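Local coordinates for nuclear movement protein (Encephalitozoon cuniculi, PDB 2O30) that is of uncertain function but probably binds unfolded proteins, as a NudC-like member of the p23/CS-domain family, at residues L13-I18 and D73-K78; I31-V36 and S61-V66; H56-S61 and E82-L87. The protein carries 1 engineered substitution. All coordinates share one frame; numbering follows the deposited sequence.

Contact 1. Residues L13-I18 and D73-K78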
loop_
_atom_site.group_PDB
_atom_site.type_symbol
_atom_site.label_atom_id
_atom_site.label_comp_id
_atom_site.label_asym_id
_atom_site.label_seq_id
_atom_site.Cartn_x
_atom_site.Cartn_y
_atom_site.Cartn_z
ATOM N N LEU A 13 -21.903 6.938 13.192
ATOM C CA LEU A 13 -21.240 7.978 13.993
ATOM C C LEU A 13 -19.751 7.714 14.229
ATOM O O LEU A 13 -18.950 8.640 14.208
ATOM C CB LEU A 13 -21.984 8.190 15.323
ATOM C CG LEU A 13 -21.491 9.380 16.161
ATOM C CD1 LEU A 13 -21.512 10.701 15.400
ATOM C CD2 LEU A 13 -22.382 9.473 17.406
ATOM N N ASN A 14 -19.379 6.440 14.381
ATOM C CA ASN A 14 -18.020 6.060 14.731
ATOM C C ASN A 14 -17.256 5.296 13.632
ATOM O O ASN A 14 -16.149 4.837 13.885
ATOM C CB ASN A 14 -18.051 5.185 16.001
ATOM C CG ASN A 14 -18.741 3.840 15.793
ATOM O OD1 ASN A 14 -19.667 3.690 14.986
ATOM N ND2 ASN A 14 -18.309 2.844 16.572
ATOM N N GLU A 15 -17.836 5.186 12.430
ATOM C CA GLU A 15 -17.249 4.296 11.393
ATOM C C GLU A 15 -17.447 4.845 9.981
ATOM O O GLU A 15 -18.438 5.526 9.684
ATOM C CB GLU A 15 -17.850 2.885 11.466
ATOM C CG GLU A 15 -17.515 2.086 12.713
ATOM C CD GLU A 15 -18.129 0.689 12.694
ATOM O OE1 GLU A 15 -18.609 0.262 11.612
ATOM O OE2 GLU A 15 -18.115 0.027 13.770
ATOM N N ILE A 16 -16.481 4.545 9.120
ATOM C CA ILE A 16 -16.577 4.869 7.694
ATOM C C ILE A 16 -16.632 3.533 6.924
ATOM O O ILE A 16 -15.873 2.638 7.250
ATOM C CB ILE A 16 -15.346 5.690 7.256
ATOM C CG1 ILE A 16 -15.447 7.140 7.769
ATOM C CG2 ILE A 16 -15.172 5.723 5.717
ATOM C CD1 ILE A 16 -16.572 8.012 7.108
ATOM N N ASN A 17 -17.524 3.437 5.930
ATOM C CA ASN A 17 -17.630 2.257 5.063
ATOM C C ASN A 17 -17.457 2.682 3.619
ATOM O O ASN A 17 -18.040 3.686 3.192
ATOM C CB ASN A 17 -18.992 1.584 5.229
ATOM C CG ASN A 17 -19.195 1.028 6.624
ATOM O OD1 ASN A 17 -18.474 0.114 7.051
ATOM N ND2 ASN A 17 -20.180 1.567 7.336
ATOM N N ILE A 18 -16.642 1.935 2.873
ATOM C CA ILE A 18 -16.407 2.239 1.457
ATOM C C ILE A 18 -16.724 0.964 0.674
ATOM O O ILE A 18 -16.393 -0.127 1.128
ATOM C CB ILE A 18 -14.967 2.664 1.198
ATOM C CG1 ILE A 18 -14.631 3.966 1.957
ATOM C CG2 ILE A 18 -14.687 2.845 -0.327
ATOM C CD1 ILE A 18 -13.115 4.192 2.165
ATOM N N ASP A 73 -16.371 -4.571 0.496
ATOM C CA ASP A 73 -16.807 -3.685 1.584
ATOM C C ASP A 73 -15.611 -3.412 2.503
ATOM O O ASP A 73 -14.994 -4.340 3.006
ATOM C CB ASP A 73 -17.966 -4.330 2.329
ATOM C CG ASP A 73 -19.258 -4.311 1.529
ATOM O OD1 ASP A 73 -19.775 -3.212 1.268
ATOM O OD2 ASP A 73 -19.781 -5.390 1.183
ATOM N N VAL A 74 -15.271 -2.137 2.678
ATOM C CA VAL A 74 -14.133 -1.717 3.513
ATOM C C VAL A 74 -14.720 -0.951 4.701
ATOM O O VAL A 74 -15.672 -0.180 4.534
ATOM C CB VAL A 74 -13.201 -0.807 2.704
ATOM C CG1 VAL A 74 -11.973 -0.424 3.498
ATOM C CG2 VAL A 74 -12.782 -1.491 1.365
ATOM N N ASN A 75 -14.190 -1.203 5.896
ATOM C CA ASN A 75 -14.689 -0.547 7.111
ATOM C C ASN A 75 -13.469 -0.081 7.911
ATOM O O ASN A 75 -12.460 -0.780 7.970
ATOM C CB ASN A 75 -15.498 -1.578 7.897
ATOM C CG ASN A 75 -15.903 -1.099 9.257
ATOM O OD1 ASN A 75 -15.216 -1.379 10.253
ATOM N ND2 ASN A 75 -17.025 -0.377 9.326
ATOM N N VAL A 76 -13.549 1.116 8.504
ATOM C CA VAL A 76 -12.502 1.586 9.414
ATOM C C VAL A 76 -13.180 2.454 10.470
ATOM O O VAL A 76 -14.176 3.137 10.172
ATOM C CB VAL A 76 -11.338 2.355 8.692
ATOM C CG1 VAL A 76 -11.792 3.664 8.057
ATOM C CG2 VAL A 76 -10.170 2.636 9.656
ATOM N N THR A 77 -12.649 2.402 11.694
ATOM C CA THR A 77 -13.277 3.117 12.819
ATOM C C THR A 77 -12.742 4.551 12.873
ATOM O O THR A 77 -11.555 4.771 12.709
ATOM C CB THR A 77 -12.983 2.374 14.142
ATOM O OG1 THR A 77 -13.559 1.060 14.095
ATOM C CG2 THR A 77 -13.554 3.130 15.347
ATOM N N LYS A 78 -13.629 5.525 13.105
ATOM C CA LYS A 78 -13.224 6.918 13.248
ATOM C C LYS A 78 -12.542 7.131 14.599
ATOM O O LYS A 78 -12.939 6.520 15.578
ATOM C CB LYS A 78 -14.453 7.834 13.194
ATOM C CG LYS A 78 -15.190 7.852 11.851
ATOM C CD LYS A 78 -16.545 8.552 12.033
ATOM C CE LYS A 78 -17.304 8.704 10.719
ATOM N NZ LYS A 78 -18.640 9.386 11.034
HETATM O O HOH W 1 -18.142 -2.015 5.429
HETATM O O HOH W 2 -18.982 -1.201 3.109
#
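K78 runs alongside the backbone of L13 to E15, and each atom of its side chain meets something there. K78 CB rests 3.5 Å from N14 O. K78 CG lies 3.7 Å from N14 C, and K78 CD comes within 3.2 Å of L13 O. K78 CE has reached I16, whose CD1 is 3.7 Å away, the two side chains crossing at about a right angle. The chain is extended beyond CG, and a fourth torsion near 180° sets NZ beside L13, ahead of the start of strand 15-18. There K78 NZ makes a weak 3.3 Å bond to L13 O. Its stronger grip is outside the pair, on the carbonyls of E82 and E12 and on the side chain of Q11, and W84 adds a cation-pi contact.

On the face carrying E15, N17 and N75, N75 ND2 bridges an amide oxygen and a carboxylate oxygen. It gives one N-H to N17 OD1 at 2.7 Å, nearly straight at 178°, and the other to E15 OE1 at 2.9 Å. Both acceptors lie close to the amide plane of N75, whereas ND2 sits above the E15 carboxylate, 51° out of its plane. With both N-H groups used, the orientation of this amide is fixed. N17 ND2 is held by D10.

Backbone bonds pair I16 with V76 and I18 with V74 in both directions, at 163° between the strand segments, and K78 N adds a bond to N14 O. The side chains of these two pairs share the buried face.

Strand 71-78 is thus flanked by 15-21 here and by 63-68 across N75 and D73, while 8-12 borders the far side of 15-21. I16 and I18 pack on W9, and V74 on L63 and W65.

Contact 2. Residues I31-V36 and S61-V66; sequences IKIRMV and SSLWWV. Engineered in segment 31-36: M35 (natural residue Ile).
The torsions of I33 and W65 bring a methyl over an indole. In I33, CG1 stands anti to the carbonyl carbon (chi1 -59°), and an extended second torsion carries CD1 out to the ring. In W65, CG lies between the backbone N and the carbonyl carbon (chi1 62°), which starts the ring off towards strand 31-36. The result is a CH-pi contact: I33 CD1 stands over the face, 3.6 Å from the centroid of the five-membered ring of W65. I31 CG2 comes over the same face and stands 3.9 Å from the six-membered centroid, while I31 CD1 touches W65 CZ3 at 3.8 Å. Two isoleucines from alternate positions therefore cover one face of one tryptophan.

Next to this, L63 sends a single methyl between two residues. L63 CD2 lies 3.9 Å from I33 CG2 and 3.9 Å from CG of M35, an engineered selenomethionine where the natural residue is Ile. Every contact across the segments is apolar. Their axes approach only to 9.2 Å, too far for backbone pairing, and run at 167°, nearly antiparallel.

Outward-pointing R34 faces elsewhere: it hydrogen-bonds DTT, probably from the crystallisation liquor, and W65 O of the second subunit. Side chains meeting across such a spacing are part of the packing between the two sheets of the beta-sandwich, here near its surface, consistent with a p23-like CS domain.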
loop_
_atom_site.group_PDB
_atom_site.type_symbol
_atom_site.label_atom_id
_atom_site.label_comp_id
_atom_site.label_asym_id
_atom_site.label_seq_id
_atom_site.Cartn_x
_atom_site.Cartn_y
_atom_site.Cartn_z
ATOM N N ILE A 31 -6.786 -6.884 -5.086
ATOM C CA ILE A 31 -7.262 -5.817 -4.201
ATOM C C ILE A 31 -6.134 -5.362 -3.292
ATOM O O ILE A 31 -5.639 -6.129 -2.467
ATOM C CB ILE A 31 -8.502 -6.245 -3.383
ATOM C CG1 ILE A 31 -9.670 -6.481 -4.340
ATOM C CG2 ILE A 31 -8.856 -5.172 -2.332
ATOM C CD1 ILE A 31 -10.659 -7.494 -3.866
ATOM N N LYS A 32 -5.724 -4.111 -3.462
ATOM C CA LYS A 32 -4.636 -3.561 -2.671
ATOM C C LYS A 32 -5.150 -2.355 -1.899
ATOM O O LYS A 32 -5.610 -1.404 -2.499
ATOM C CB LYS A 32 -3.480 -3.168 -3.585
ATOM C CG LYS A 32 -2.770 -4.381 -4.221
ATOM C CD LYS A 32 -1.587 -3.915 -5.091
ATOM C CE LYS A 32 -0.720 -5.093 -5.585
ATOM N NZ LYS A 32 -1.059 -6.392 -4.926
ATOM N N ILE A 33 -5.067 -2.412 -0.572
ATOM C CA ILE A 33 -5.579 -1.329 0.292
ATOM C C ILE A 33 -4.496 -0.968 1.314
ATOM O O ILE A 33 -3.961 -1.848 2.000
ATOM C CB ILE A 33 -6.885 -1.747 1.013
ATOM C CG1 ILE A 33 -7.952 -2.108 -0.022
ATOM C CG2 ILE A 33 -7.387 -0.617 1.930
ATOM C CD1 ILE A 33 -9.210 -2.797 0.532
ATOM N N ARG A 34 -4.158 0.315 1.381
ATOM C CA ARG A 34 -3.195 0.830 2.367
ATOM C C ARG A 34 -3.726 2.137 2.960
ATOM O O ARG A 34 -4.132 3.018 2.216
ATOM C CB ARG A 34 -1.851 1.123 1.703
ATOM C CG ARG A 34 -0.791 1.711 2.646
ATOM C CD ARG A 34 0.565 1.932 1.960
ATOM N NE ARG A 34 0.555 2.996 0.956
ATOM C CZ ARG A 34 0.788 2.825 -0.345
ATOM N NH1 ARG A 34 1.065 1.630 -0.836
ATOM N NH2 ARG A 34 0.758 3.865 -1.168
HETATM N N MSE A 35 -3.683 2.258 4.285
HETATM C CA MSE A 35 -3.896 3.533 4.933
HETATM C C MSE A 35 -2.682 3.798 5.817
HETATM O O MSE A 35 -2.259 2.909 6.560
HETATM C CB MSE A 35 -5.174 3.510 5.779
HETATM C CG MSE A 35 -6.477 3.442 4.999
HETATM SE SE MSE A 35 -7.886 3.863 6.092
HETATM C CE MSE A 35 -7.329 5.498 6.465
ATOM N N VAL A 36 -2.131 5.005 5.715
ATOM C CA VAL A 36 -1.080 5.489 6.607
ATOM C C VAL A 36 -1.493 6.891 7.041
ATOM O O VAL A 36 -1.624 7.798 6.202
ATOM C CB VAL A 36 0.310 5.557 5.917
ATOM C CG1 VAL A 36 1.384 6.019 6.915
ATOM C CG2 VAL A 36 0.679 4.202 5.344
ATOM N N SER A 61 -5.405 0.658 12.435
ATOM C CA SER A 61 -5.402 -0.757 12.856
ATOM C C SER A 61 -6.766 -1.466 12.744
ATOM O O SER A 61 -6.829 -2.696 12.654
ATOM C CB SER A 61 -4.831 -0.908 14.279
ATOM O OG SER A 61 -5.790 -0.552 15.262
ATOM N N SER A 62 -7.851 -0.692 12.728
ATOM C CA SER A 62 -9.199 -1.249 12.697
ATOM C C SER A 62 -9.663 -1.559 11.272
ATOM O O SER A 62 -10.741 -2.150 11.083
ATOM C CB SER A 62 -10.199 -0.284 13.340
ATOM O OG SER A 62 -10.438 0.831 12.480
ATOM N N LEU A 63 -8.869 -1.127 10.301
ATOM C CA LEU A 63 -9.185 -1.302 8.863
ATOM C C LEU A 63 -9.466 -2.763 8.533
ATOM O O LEU A 63 -8.689 -3.644 8.892
ATOM C CB LEU A 63 -8.030 -0.793 8.002
ATOM C CG LEU A 63 -8.155 -0.882 6.479
ATOM C CD1 LEU A 63 -9.377 -0.144 6.025
ATOM C CD2 LEU A 63 -6.895 -0.308 5.823
ATOM N N TRP A 64 -10.595 -3.019 7.884
ATOM C CA TRP A 64 -10.967 -4.387 7.522
ATOM C C TRP A 64 -11.696 -4.322 6.192
ATOM O O TRP A 64 -12.307 -3.326 5.856
ATOM C CB TRP A 64 -11.872 -5.002 8.601
ATOM C CG TRP A 64 -12.340 -6.404 8.301
ATOM C CD1 TRP A 64 -13.622 -6.809 8.054
ATOM C CD2 TRP A 64 -11.520 -7.573 8.180
ATOM N NE1 TRP A 64 -13.652 -8.165 7.795
ATOM C CE2 TRP A 64 -12.376 -8.655 7.860
ATOM C CE3 TRP A 64 -10.148 -7.813 8.319
ATOM C CZ2 TRP A 64 -11.896 -9.968 7.679
ATOM C CZ3 TRP A 64 -9.670 -9.126 8.125
ATOM C CH2 TRP A 64 -10.554 -10.177 7.828
ATOM N N TRP A 65 -11.609 -5.391 5.423
ATOM C CA TRP A 65 -12.382 -5.464 4.194
ATOM C C TRP A 65 -12.705 -6.909 3.893
ATOM O O TRP A 65 -12.019 -7.814 4.364
ATOM C CB TRP A 65 -11.644 -4.827 3.036
ATOM C CG TRP A 65 -10.331 -5.457 2.677
ATOM C CD1 TRP A 65 -9.106 -5.197 3.226
ATOM C CD2 TRP A 65 -10.120 -6.441 1.664
ATOM N NE1 TRP A 65 -8.132 -5.965 2.606
ATOM C CE2 TRP A 65 -8.736 -6.733 1.641
ATOM C CE3 TRP A 65 -10.972 -7.093 0.762
ATOM C CZ2 TRP A 65 -8.178 -7.675 0.761
ATOM C CZ3 TRP A 65 -10.415 -8.025 -0.129
ATOM C CH2 TRP A 65 -9.028 -8.303 -0.118
ATOM N N VAL A 66 -13.783 -7.106 3.147
ATOM C CA VAL A 66 -14.189 -8.435 2.684
ATOM C C VAL A 66 -14.860 -8.280 1.337
ATOM O O VAL A 66 -15.250 -7.176 0.965
ATOM C CB VAL A 66 -15.195 -9.143 3.640
ATOM C CG1 VAL A 66 -14.499 -9.672 4.904
ATOM C CG2 VAL A 66 -16.392 -8.245 3.963
#

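Contact 3. Residues H56-S61 and E82-L87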
loop_
_atom_site.group_PDB
_atom_site.type_symbol
_atom_site.label_atom_id
_atom_site.label_comp_id
_atom_site.label_asym_id
_atom_site.label_seq_id
_atom_site.Cartn_x
_atom_site.Cartn_y
_atom_site.Cartn_z
ATOM N N HIS A 56 -11.024 13.119 8.196
ATOM C CA HIS A 56 -10.574 13.113 9.590
ATOM C C HIS A 56 -9.823 11.826 9.912
ATOM O O HIS A 56 -9.802 10.879 9.111
ATOM C CB HIS A 56 -11.751 13.253 10.560
ATOM C CG HIS A 56 -12.573 14.484 10.338
ATOM N ND1 HIS A 56 -12.101 15.751 10.610
ATOM C CD2 HIS A 56 -13.827 14.643 9.854
ATOM C CE1 HIS A 56 -13.034 16.638 10.308
ATOM N NE2 HIS A 56 -14.090 15.993 9.845
ATOM N N GLU A 57 -9.231 11.792 11.100
ATOM C CA GLU A 57 -8.434 10.658 11.534
ATOM C C GLU A 57 -9.247 9.388 11.780
ATOM O O GLU A 57 -10.392 9.420 12.262
ATOM C CB GLU A 57 -7.575 11.040 12.756
ATOM C CG GLU A 57 -6.428 11.969 12.349
ATOM C CD GLU A 57 -5.494 12.349 13.485
ATOM O OE1 GLU A 57 -5.135 11.478 14.310
ATOM O OE2 GLU A 57 -5.100 13.536 13.534
ATOM N N VAL A 58 -8.644 8.259 11.393
ATOM C CA VAL A 58 -9.220 6.950 11.685
ATOM C C VAL A 58 -8.221 6.075 12.440
ATOM O O VAL A 58 -7.020 6.359 12.448
ATOM C CB VAL A 58 -9.681 6.231 10.395
ATOM C CG1 VAL A 58 -10.796 7.047 9.725
ATOM C CG2 VAL A 58 -8.518 6.050 9.440
ATOM N N ASP A 59 -8.730 5.036 13.088
ATOM C CA ASP A 59 -7.882 4.029 13.703
ATOM C C ASP A 59 -7.410 3.066 12.601
ATOM O O ASP A 59 -8.120 2.135 12.252
ATOM C CB ASP A 59 -8.664 3.284 14.780
ATOM C CG ASP A 59 -7.849 2.179 15.444
ATOM O OD1 ASP A 59 -6.668 1.989 15.081
ATOM O OD2 ASP A 59 -8.400 1.494 16.324
ATOM N N VAL A 60 -6.226 3.303 12.052
ATOM C CA VAL A 60 -5.768 2.523 10.891
ATOM C C VAL A 60 -5.722 1.015 11.189
ATOM O O VAL A 60 -6.023 0.191 10.309
ATOM C CB VAL A 60 -4.448 3.065 10.287
ATOM C CG1 VAL A 60 -3.892 2.098 9.243
ATOM C CG2 VAL A 60 -4.683 4.420 9.642
ATOM N N SER A 61 -5.405 0.658 12.435
ATOM C CA SER A 61 -5.402 -0.757 12.856
ATOM C C SER A 61 -6.766 -1.466 12.744
ATOM O O SER A 61 -6.829 -2.696 12.654
ATOM C CB SER A 61 -4.831 -0.908 14.279
ATOM O OG SER A 61 -5.790 -0.552 15.262
ATOM N N GLU A 82 -18.055 11.723 15.170
ATOM C CA GLU A 82 -18.657 12.909 14.570
ATOM C C GLU A 82 -19.033 12.564 13.129
ATOM O O GLU A 82 -18.376 11.721 12.500
ATOM C CB GLU A 82 -17.658 14.077 14.592
ATOM C CG GLU A 82 -16.497 13.948 13.609
ATOM C CD GLU A 82 -15.356 14.921 13.868
ATOM O OE1 GLU A 82 -15.615 15.970 14.520
ATOM O OE2 GLU A 82 -14.216 14.647 13.411
ATOM N N TRP A 83 -20.082 13.200 12.618
ATOM C CA TRP A 83 -20.437 13.031 11.204
ATOM C C TRP A 83 -19.389 13.712 10.321
ATOM O O TRP A 83 -18.834 14.759 10.681
ATOM C CB TRP A 83 -21.863 13.527 10.888
ATOM C CG TRP A 83 -22.920 12.983 11.779
ATOM C CD1 TRP A 83 -23.680 13.688 12.676
ATOM C CD2 TRP A 83 -23.326 11.627 11.889
ATOM N NE1 TRP A 83 -24.544 12.854 13.322
ATOM C CE2 TRP A 83 -24.352 11.575 12.858
ATOM C CE3 TRP A 83 -22.933 10.435 11.251
ATOM C CZ2 TRP A 83 -24.999 10.387 13.204
ATOM C CZ3 TRP A 83 -23.575 9.257 11.603
ATOM C CH2 TRP A 83 -24.582 9.238 12.584
ATOM N N TRP A 84 -19.097 13.101 9.172
ATOM C CA TRP A 84 -18.192 13.684 8.181
ATOM C C TRP A 84 -19.022 14.213 7.023
ATOM O O TRP A 84 -19.882 13.493 6.509
ATOM C CB TRP A 84 -17.270 12.605 7.595
ATOM C CG TRP A 84 -16.252 12.012 8.527
ATOM C CD1 TRP A 84 -16.252 12.020 9.911
ATOM C CD2 TRP A 84 -15.081 11.294 8.129
ATOM N NE1 TRP A 84 -15.132 11.354 10.381
ATOM C CE2 TRP A 84 -14.404 10.900 9.309
ATOM C CE3 TRP A 84 -14.536 10.943 6.881
ATOM C CZ2 TRP A 84 -13.208 10.165 9.276
ATOM C CZ3 TRP A 84 -13.342 10.225 6.847
ATOM C CH2 TRP A 84 -12.691 9.843 8.043
ATOM N N ASP A 85 -18.755 15.454 6.619
ATOM C CA ASP A 85 -19.379 16.060 5.435
ATOM C C ASP A 85 -18.991 15.384 4.112
ATOM O O ASP A 85 -19.779 15.362 3.154
ATOM C CB ASP A 85 -18.984 17.543 5.332
ATOM C CG ASP A 85 -19.693 18.426 6.347
ATOM O OD1 ASP A 85 -20.467 17.919 7.196
ATOM O OD2 ASP A 85 -19.466 19.654 6.285
ATOM N N SER A 86 -17.757 14.880 4.049
ATOM C CA SER A 86 -17.253 14.218 2.847
ATOM C C SER A 86 -16.300 13.109 3.292
ATOM O O SER A 86 -15.867 13.089 4.445
ATOM C CB SER A 86 -16.567 15.221 1.918
ATOM O OG SER A 86 -15.385 15.752 2.502
ATOM N N LEU A 87 -15.986 12.179 2.389
ATOM C CA LEU A 87 -15.062 11.097 2.726
ATOM C C LEU A 87 -13.637 11.624 2.747
ATOM O O LEU A 87 -12.853 11.276 3.627
ATOM C CB LEU A 87 -15.152 9.992 1.676
ATOM C CG LEU A 87 -14.210 8.804 1.883
ATOM C CD1 LEU A 87 -14.553 8.057 3.188
ATOM C CD2 LEU A 87 -14.318 7.858 0.681
HETATM O O HOH W 3 -16.840 17.092 8.640
#
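The H56 and W84 side chains point opposite ways as they pass, and form a T-shaped (edge-to-face) pair. The imidazole turns its CD2 edge to the indole: H56 CD2 stands 3.6 Å from W84 CD1, over one face and offset toward the rim of the ring. The planes are 75° apart and the centroid of the imidazole lies 4.7 Å from that of the five-membered ring, which supports the T-shaped reading. H56 CB lies against the benzene half of the indole, 3.6 Å from W84 CZ2. V58 CG1 touches W84 CH2 at 3.8 Å, its side chain crossing the indole at about a right angle.

E82 approaches the imidazole by another route. Its CG takes the position between the backbone N and the carbonyl carbon, and the extended chain then lays OE2 over the centre of the H56 ring face. E82 OE2 is 3.5 Å from H56 CG and makes no hydrogen bond to a ring nitrogen; if the imidazole were protonated, the carboxylate would probably be attracted to it. H56 NE2 instead reaches water 3 at 3.2 Å, and the same water accepts from D85 N, linking the ring to the backbone just after W84.

The carbonyl oxygen of H56 is close to W84 CH2, at 3.2 Å, and this buried atom has no polar partner in the model.

Segment 56-61 has a short strand at 58-59, and 82-87 is irregular. W84 is one link to the sheet: it packs on I16 of strand 15-21, receives K78 from strand 71-78, and its carbonyl accepts a bond from Q11 NE2 of strand 8-12. D59 pairs with T77, and L87 packs on I16 and I18. V58 also touches M35, the engineered selenomethionine of strand 31-36.

How the contacts relate
Contacts 1 and 2 have centres about 11 Å apart, contacts 1 and 3 about 8 Å, and contacts 2 and 3 about 14 Å. Strand 71-78 is the common element: 15-21 pairs with it in contact 1, while 63-68 and 58-59, belonging to contacts 2 and 3, are also its neighbours in the sheet. Contact 2 then spans to the second sheet. In sequence, both segments of contact 2 fall between those of contact 1, whereas the segments of contact 3 alternate with those of both others. S61, shared by contacts 2 and 3, marks the corner between them. Together the three describe sheet pairing, sandwich packing and packing of the loop after strand 71-78 against segment 56-61.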